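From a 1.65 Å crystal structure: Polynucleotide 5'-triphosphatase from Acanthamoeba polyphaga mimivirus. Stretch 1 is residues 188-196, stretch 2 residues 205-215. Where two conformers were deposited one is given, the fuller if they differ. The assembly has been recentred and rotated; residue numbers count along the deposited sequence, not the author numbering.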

# COMPACT_ATOMS: atom_id res chain seq x y z
N ILE A 188 3.15 -5.34 9.85
CA ILE A 188 4.31 -5.21 8.98
C ILE A 188 3.90 -5.78 7.61
O ILE A 188 3.42 -6.90 7.56
N ASP A 189 4.04 -4.99 6.54
CA ASP A 189 3.73 -5.46 5.18
C ASP A 189 5.03 -5.50 4.40
O ASP A 189 5.76 -4.51 4.39
N ILE A 190 5.34 -6.63 3.79
CA ILE A 190 6.56 -6.74 2.98
C ILE A 190 6.06 -7.26 1.65
O ILE A 190 5.43 -8.32 1.58
N THR A 191 6.47 -6.58 0.58
CA THR A 191 5.92 -6.91 -0.74
C THR A 191 6.92 -6.99 -1.87
O THR A 191 7.85 -6.19 -1.94
N ASP A 192 6.74 -8.01 -2.72
CA ASP A 192 7.54 -8.20 -3.93
C ASP A 192 6.61 -7.55 -4.97
O ASP A 192 5.48 -8.02 -5.20
N VAL A 193 7.04 -6.44 -5.58
CA VAL A 193 6.17 -5.71 -6.51
C VAL A 193 6.73 -5.65 -7.93
O VAL A 193 7.89 -5.28 -8.13
N LYS A 194 5.88 -5.96 -8.92
CA LYS A 194 6.26 -5.86 -10.34
C LYS A 194 5.42 -4.70 -10.87
O LYS A 194 4.19 -4.77 -10.85
N SER A 195 6.08 -3.64 -11.32
CA SER A 195 5.39 -2.46 -11.82
C SER A 195 5.60 -2.21 -13.30
O SER A 195 6.65 -2.53 -13.85
N SER A 196 4.55 -1.71 -13.95
CA SER A 196 4.58 -1.38 -15.38
C SER A 196 3.45 -0.46 -15.84
O SER A 196 2.33 -0.52 -15.30
N VAL A 205 8.66 -8.54 -15.47
CA VAL A 205 9.48 -7.37 -15.16
C VAL A 205 10.23 -7.58 -13.82
O VAL A 205 9.73 -8.29 -12.95
N PRO A 206 11.48 -7.06 -13.69
CA PRO A 206 12.19 -7.26 -12.42
C PRO A 206 11.42 -6.68 -11.24
O PRO A 206 10.81 -5.62 -11.34
N SER A 207 11.43 -7.42 -10.15
CA SER A 207 10.73 -7.00 -8.95
C SER A 207 11.43 -5.94 -8.13
O SER A 207 12.66 -5.82 -8.17
N ASN A 208 10.64 -5.06 -7.51
CA ASN A 208 11.21 -4.13 -6.53
C ASN A 208 10.62 -4.69 -5.22
O ASN A 208 9.80 -5.62 -5.24
N TYR A 209 11.17 -4.26 -4.10
CA TYR A 209 10.73 -4.72 -2.77
C TYR A 209 10.38 -3.57 -1.87
O TYR A 209 11.09 -2.58 -1.83
N GLU A 210 9.24 -3.69 -1.19
CA GLU A 210 8.71 -2.62 -0.34
C GLU A 210 8.40 -3.13 1.05
O GLU A 210 7.83 -4.20 1.20
N LEU A 211 8.76 -2.34 2.06
CA LEU A 211 8.55 -2.72 3.47
C LEU A 211 7.90 -1.56 4.19
O LEU A 211 8.38 -0.41 4.11
N GLU A 212 6.79 -1.84 4.86
CA GLU A 212 6.13 -0.76 5.60
C GLU A 212 5.60 -1.24 6.92
O GLU A 212 5.34 -2.41 7.10
N LEU A 213 5.53 -0.32 7.88
CA LEU A 213 4.90 -0.60 9.17
C LEU A 213 3.65 0.29 9.13
O LEU A 213 3.75 1.52 9.16
N GLU A 214 2.47 -0.34 9.01
CA GLU A 214 1.21 0.40 8.94
C GLU A 214 0.42 0.27 10.24
O GLU A 214 0.33 -0.82 10.80
N LEU A 215 -0.17 1.38 10.69
CA LEU A 215 -0.97 1.39 11.92
C LEU A 215 -2.40 0.90 11.63
O LEU A 215 -2.93 1.09 10.52

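How do the side chains begin to pack at Ile 188 to Ile 190? The strands run antiparallel, so paired residues share a face. Ile 188 (chi1 m, chi2 m) lies with Ile 190, Leu 211 and Leu 213 on one face of the sheet, where they form an apolar patch: Ile 188 CD1 meets Leu 213 CD1 at 3.6 Å and Ile 188 CG2 meets Leu 211 CD1 at 3.8 Å. On the other face Asp 189 (m) sits among acids, its OD2 4.4 Å from Glu 212 OE1 and 3.9 Å from Glu 214 OE2. Water 1 lies within hydrogen-bonding distance of Asp 189 OD2 (2.7 Å) and Glu 214 OE2 (2.5 Å), and cannot serve every acceptor around it at once. Ile 190 (t, p) places CD1 3.8 Å from Leu 211 CB. Both leucines are t, p.

What links Thr 191 to the partner strand? Thr 191 (m), on the face of Asp 189, reaches it through water 2, which lies 2.6 Å from Thr 191 OG1 and within hydrogen-bonding distance of Glu 212 OE1 (2.6 Å) and Glu 210 O (3.0 Å).

Where do charged side chains bind directly? Asp 192 (t), back on the face of the isoleucines, accepts a hydrogen bond from Ser 207 OG to OD1 at 2.6 Å. Asp 192 OD2 takes one from water 3 (2.7 Å), which also bonds Tyr 209 OH (2.6 Å). Val 193 (t) follows on the opposite face, its CG2 3.7 Å from Glu 210 OE1. Lys 194 starts sideways, but its m, t, t, m chain carries NZ across to donate to Ser 207 OG and Val 205 O, both at 2.8 Å; Ser 207 OG thus links lysine to aspartate. Val 205 (m) points toward stretch 1, CG2 3.6 Å from Lys 194 CB.

How does the contact finish at Ser 195? Water carries much of it. Water 4 accepts from Ser 195 N (2.9 Å) and lies within hydrogen-bonding distance of Pro 206 O (2.8 Å) and Asn 208 OD1 (3.1 Å), while water 5 joins Ser 195 OG (3.0 Å) to Glu 210 OE2 (3.1 Å).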

# COMPACT_ATOMS: atom_id res chain seq x y z
CB ILE A 188 5.52 -6.04 9.52
CG1 ILE A 188 6.11 -5.37 10.78
CG2 ILE A 188 6.64 -6.19 8.43
CD1 ILE A 188 6.99 -4.13 10.52
CB ASP A 189 2.80 -4.51 4.43
CG ASP A 189 1.39 -4.48 4.98
OD1 ASP A 189 1.00 -5.43 5.71
OD2 ASP A 189 0.68 -3.51 4.65
CB ILE A 190 7.67 -7.63 3.65
CG1 ILE A 190 8.92 -7.71 2.78
CG2 ILE A 190 7.20 -9.01 3.91
CD1 ILE A 190 9.83 -6.56 2.82
CB THR A 191 4.88 -5.81 -1.12
OG1 THR A 191 3.96 -5.59 -0.04
CG2 THR A 191 4.04 -6.22 -2.32
CB ASP A 192 7.71 -9.71 -4.17
CG ASP A 192 8.25 -10.06 -5.56
OD1 ASP A 192 8.02 -9.31 -6.54
OD2 ASP A 192 8.88 -11.12 -5.69
CB VAL A 193 5.99 -4.20 -6.05
CG1 VAL A 193 5.02 -3.42 -6.96
CG2 VAL A 193 5.58 -4.08 -4.61
CB LYS A 194 6.00 -7.18 -11.09
CG LYS A 194 7.09 -8.23 -10.75
CD LYS A 194 6.77 -9.59 -11.36
CE LYS A 194 7.75 -10.67 -10.88
NZ LYS A 194 9.19 -10.25 -11.02
CB SER A 195 5.85 -1.21 -11.04
OG SER A 195 5.65 -1.38 -9.65
CB SER A 196 4.52 -2.66 -16.23
OG SER A 196 4.62 -2.36 -17.62
CB VAL A 205 8.67 -6.02 -15.16
CG1 VAL A 205 7.95 -5.82 -16.47
CG2 VAL A 205 7.70 -5.93 -14.02
CB PRO A 206 13.50 -6.50 -12.64
CG PRO A 206 13.73 -6.61 -14.11
CD PRO A 206 12.36 -6.40 -14.68
CB SER A 207 10.61 -8.20 -8.00
OG SER A 207 9.73 -9.21 -8.47
CB ASN A 208 10.89 -2.64 -6.76
CG ASN A 208 9.40 -2.35 -6.87
OD1 ASN A 208 8.74 -2.78 -7.82
ND2 ASN A 208 8.88 -1.57 -5.93
CB TYR A 209 11.83 -5.65 -2.17
CG TYR A 209 12.23 -6.77 -3.10
CD1 TYR A 209 11.46 -7.95 -3.19
CD2 TYR A 209 13.31 -6.62 -4.01
CE1 TYR A 209 11.75 -8.94 -4.13
CE2 TYR A 209 13.59 -7.60 -4.98
CZ TYR A 209 12.81 -8.75 -5.03
OH TYR A 209 13.09 -9.71 -5.97
CB GLU A 210 7.44 -2.03 -1.00
CG GLU A 210 7.80 -1.28 -2.30
CD GLU A 210 6.64 -0.72 -3.09
OE1 GLU A 210 5.47 -0.88 -2.68
OE2 GLU A 210 6.92 -0.12 -4.16
CB LEU A 211 9.88 -3.02 4.18
CG LEU A 211 9.87 -3.25 5.71
CD1 LEU A 211 9.09 -4.51 6.08
CD2 LEU A 211 11.30 -3.36 6.23
CB GLU A 212 4.88 -0.24 4.87
CG GLU A 212 5.07 0.37 3.51
CD GLU A 212 4.82 -0.61 2.39
OE1 GLU A 212 3.97 -1.52 2.55
OE2 GLU A 212 5.46 -0.47 1.35
CB LEU A 213 5.79 -0.20 10.37
CG LEU A 213 5.06 -0.29 11.74
CD1 LEU A 213 4.82 -1.74 12.12
CD2 LEU A 213 5.84 0.43 12.81
CB GLU A 214 0.33 -0.09 7.77
CG GLU A 214 1.08 -0.34 6.46
CD GLU A 214 0.30 0.07 5.23
OE1 GLU A 214 -0.95 0.05 5.24
OE2 GLU A 214 0.97 0.40 4.22
CB LEU A 215 -1.04 2.78 12.55
CG LEU A 215 0.32 3.28 13.04
CD1 LEU A 215 0.09 4.58 13.74
CD2 LEU A 215 1.02 2.30 13.97
O HOH W 1 1.08 -1.65 2.76
O HOH W 2 4.89 -3.75 1.59
O HOH W 3 11.51 -11.73 -6.15
O HOH W 4 8.95 -3.63 -10.84
O HOH W 5 5.90 0.24 -7.10
O HOH W 6 8.90 -1.26 -9.81